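Putative P4-specific DNA primase (Enterobacteria phage P4, PDB 1KA8) primes and unwinds DNA in phage P4 replication and binds the origin and cis replication region; this C-terminal piece is its origin-binding domain. Local coordinates at residues A[19-27]-A[33-41]. Numbering follows the deposited sequence.
Sequences SGMYMGNAS and YRKYLYHAY
Tyr22 and Tyr36 form a single beta bridge in the winged-helix origin-binding domain, tying the loop after strand 12-14 to the residues that lead into helix 37-47. Two backbone hydrogen bonds make it: Tyr22 N donates to Lys35 O (2.8 Å), and Leu37 N, in the first turn of the helix, donates to Tyr22 O (2.6 Å). The same carbonyl oxygen also receives a CA-H...O contact from Tyr36, the N-cap residue.

Met21 packs against the carbonyl oxygens of the turn that precedes the helix. Its CB lies against Lys35 O, its CG against Arg34 O, and its SD meets Leu37 CD1 at 3.9 Å, the two side chains crossing at about a right angle. A bend at chi3 (105°) carries CE to the carbonyl oxygens of Tyr33 and Arg34, and it ends 3.7 Å from Ala40 CB. Leu37 spreads its other branch, CD2, to Met23 CE. Strand 82-89 backs this apolar layer, with Leu89 on Met21 and Leu87 on Leu37, while Phe8 of helix 4-8 touches Leu37 and Ala40.

Beyond the bridge the loop passes close to Tyr36: Gly24 CA comes obliquely to the Tyr36 ring, nearest Tyr36 CD2. Farther along, Ala26 approaches the ring of Tyr38, whose hydroxyl is hydrogen-bonded to Leu54 O. Lys35 runs alongside Tyr22 until a turn at chi4 (62°) brings the ammonium obliquely to the ring, 34° off its normal, in an off-centre cation-pi contact, NZ 4.4 Å from the Tyr22 ring centroid.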
# COMPACT_ATOMS: atom_id res chain seq x y z
N SER A 19 -10.10 18.44 -8.27
CA SER A 19 -9.67 19.80 -8.01
C SER A 19 -9.09 19.98 -6.60
O SER A 19 -8.99 21.10 -6.11
CB SER A 19 -10.83 20.79 -8.21
OG SER A 19 -11.76 20.73 -7.13
N GLY A 20 -8.71 18.89 -5.95
CA GLY A 20 -8.15 19.01 -4.62
C GLY A 20 -6.64 19.25 -4.61
O GLY A 20 -6.12 19.99 -5.46
N MET A 21 -5.96 18.62 -3.65
CA MET A 21 -4.51 18.75 -3.50
C MET A 21 -3.70 18.33 -4.72
O MET A 21 -4.15 17.57 -5.57
CB MET A 21 -4.03 17.92 -2.31
CG MET A 21 -4.38 18.53 -0.99
SD MET A 21 -4.24 17.38 0.34
CE MET A 21 -2.72 18.03 1.03
N TYR A 22 -2.48 18.85 -4.78
CA TYR A 22 -1.56 18.50 -5.85
C TYR A 22 -0.56 17.44 -5.31
O TYR A 22 -0.12 17.47 -4.15
CB TYR A 22 -0.80 19.75 -6.31
CG TYR A 22 -1.48 20.58 -7.39
CD1 TYR A 22 -2.34 21.63 -7.08
CD2 TYR A 22 -1.19 20.35 -8.75
CE1 TYR A 22 -2.88 22.45 -8.08
CE2 TYR A 22 -1.72 21.15 -9.76
CZ TYR A 22 -2.56 22.21 -9.43
OH TYR A 22 -3.06 23.02 -10.45
N MET A 23 -0.20 16.48 -6.16
CA MET A 23 0.76 15.47 -5.75
C MET A 23 2.12 16.12 -5.86
O MET A 23 2.84 15.82 -6.81
CB MET A 23 0.71 14.28 -6.72
CG MET A 23 1.58 13.10 -6.31
SD MET A 23 1.01 12.54 -4.74
CE MET A 23 -0.36 11.67 -5.27
N GLY A 24 2.51 16.99 -4.94
CA GLY A 24 3.81 17.65 -5.07
C GLY A 24 4.99 16.70 -5.29
O GLY A 24 4.87 15.65 -5.92
N ASN A 25 6.16 17.08 -4.79
CA ASN A 25 7.32 16.22 -4.91
C ASN A 25 8.39 16.77 -4.01
O ASN A 25 8.28 17.90 -3.52
CB ASN A 25 7.76 16.13 -6.36
CG ASN A 25 8.32 17.41 -6.85
OD1 ASN A 25 8.23 17.72 -8.03
ND2 ASN A 25 8.92 18.17 -5.96
N ALA A 26 9.42 15.98 -3.77
CA ALA A 26 10.47 16.38 -2.86
C ALA A 26 11.22 17.67 -3.21
O ALA A 26 11.72 18.37 -2.33
CB ALA A 26 11.45 15.24 -2.73
N SER A 27 11.29 17.98 -4.49
CA SER A 27 12.02 19.16 -4.93
C SER A 27 11.40 20.51 -4.55
O SER A 27 12.13 21.43 -4.19
CB SER A 27 12.26 19.10 -6.44
OG SER A 27 13.07 17.98 -6.76
N TYR A 33 2.29 22.16 3.07
CA TYR A 33 1.53 21.04 3.55
C TYR A 33 0.07 21.02 3.15
O TYR A 33 -0.54 19.97 3.07
CB TYR A 33 1.68 20.96 5.07
CG TYR A 33 3.13 20.93 5.51
CD1 TYR A 33 3.64 21.90 6.35
CD2 TYR A 33 3.99 19.97 5.01
CE1 TYR A 33 4.99 21.93 6.69
CE2 TYR A 33 5.35 19.98 5.33
CZ TYR A 33 5.85 20.97 6.18
OH TYR A 33 7.20 21.00 6.48
N ARG A 34 -0.49 22.18 2.88
CA ARG A 34 -1.90 22.21 2.52
C ARG A 34 -2.13 22.04 1.03
O ARG A 34 -3.15 21.52 0.61
CB ARG A 34 -2.50 23.54 3.00
CG ARG A 34 -3.99 23.56 3.14
CD ARG A 34 -4.50 23.04 4.48
NE ARG A 34 -5.90 23.45 4.64
CZ ARG A 34 -6.29 24.73 4.67
NH1 ARG A 34 -5.40 25.72 4.55
NH2 ARG A 34 -7.59 25.04 4.79
N LYS A 35 -1.15 22.44 0.24
CA LYS A 35 -1.27 22.35 -1.21
C LYS A 35 -0.76 21.04 -1.82
O LYS A 35 -1.39 20.48 -2.73
CB LYS A 35 -0.58 23.56 -1.84
CG LYS A 35 -0.59 23.67 -3.36
CD LYS A 35 -0.05 25.04 -3.71
CE LYS A 35 0.64 25.13 -5.05
NZ LYS A 35 -0.22 24.81 -6.23
N TYR A 36 0.37 20.53 -1.32
CA TYR A 36 0.89 19.29 -1.88
C TYR A 36 0.70 18.07 -1.00
O TYR A 36 1.11 18.04 0.16
CB TYR A 36 2.35 19.48 -2.24
CG TYR A 36 2.53 20.67 -3.13
CD1 TYR A 36 2.92 21.90 -2.60
CD2 TYR A 36 2.34 20.57 -4.51
CE1 TYR A 36 3.14 23.01 -3.42
CE2 TYR A 36 2.55 21.66 -5.35
CZ TYR A 36 2.95 22.87 -4.79
OH TYR A 36 3.23 23.94 -5.58
N LEU A 37 0.06 17.07 -1.59
CA LEU A 37 -0.25 15.84 -0.90
C LEU A 37 1.01 15.19 -0.34
O LEU A 37 1.07 14.80 0.83
CB LEU A 37 -0.96 14.90 -1.87
CG LEU A 37 -1.63 13.69 -1.25
CD1 LEU A 37 -2.21 14.01 0.09
CD2 LEU A 37 -2.69 13.18 -2.23
N TYR A 38 2.04 15.11 -1.17
CA TYR A 38 3.29 14.52 -0.72
C TYR A 38 3.87 15.28 0.47
O TYR A 38 4.41 14.66 1.40
CB TYR A 38 4.31 14.44 -1.88
CG TYR A 38 5.48 13.55 -1.55
CD1 TYR A 38 5.29 12.20 -1.28
CD2 TYR A 38 6.77 14.08 -1.42
CE1 TYR A 38 6.34 11.39 -0.87
CE2 TYR A 38 7.84 13.28 -1.01
CZ TYR A 38 7.61 11.93 -0.73
OH TYR A 38 8.65 11.11 -0.30
N HIS A 39 3.77 16.62 0.44
CA HIS A 39 4.32 17.42 1.54
C HIS A 39 3.50 17.16 2.78
O HIS A 39 4.05 17.09 3.89
CB HIS A 39 4.29 18.91 1.24
CG HIS A 39 5.24 19.33 0.18
ND1 HIS A 39 5.80 18.45 -0.73
CD2 HIS A 39 5.69 20.55 -0.18
CE1 HIS A 39 6.54 19.11 -1.59
NE2 HIS A 39 6.49 20.39 -1.28
N ALA A 40 2.20 17.03 2.60
CA ALA A 40 1.32 16.76 3.73
C ALA A 40 1.80 15.44 4.33
O ALA A 40 1.92 15.30 5.55
CB ALA A 40 -0.13 16.63 3.25
N TYR A 41 2.08 14.48 3.45
CA TYR A 41 2.56 13.18 3.88
C TYR A 41 3.83 13.26 4.76
O TYR A 41 3.88 12.68 5.85
CB TYR A 41 2.85 12.31 2.67
CG TYR A 41 3.50 11.03 3.06
CD1 TYR A 41 2.94 10.23 4.04
CD2 TYR A 41 4.67 10.61 2.45
CE1 TYR A 41 3.53 9.05 4.41
CE2 TYR A 41 5.28 9.42 2.82
CZ TYR A 41 4.70 8.63 3.80
OH TYR A 41 5.28 7.43 4.16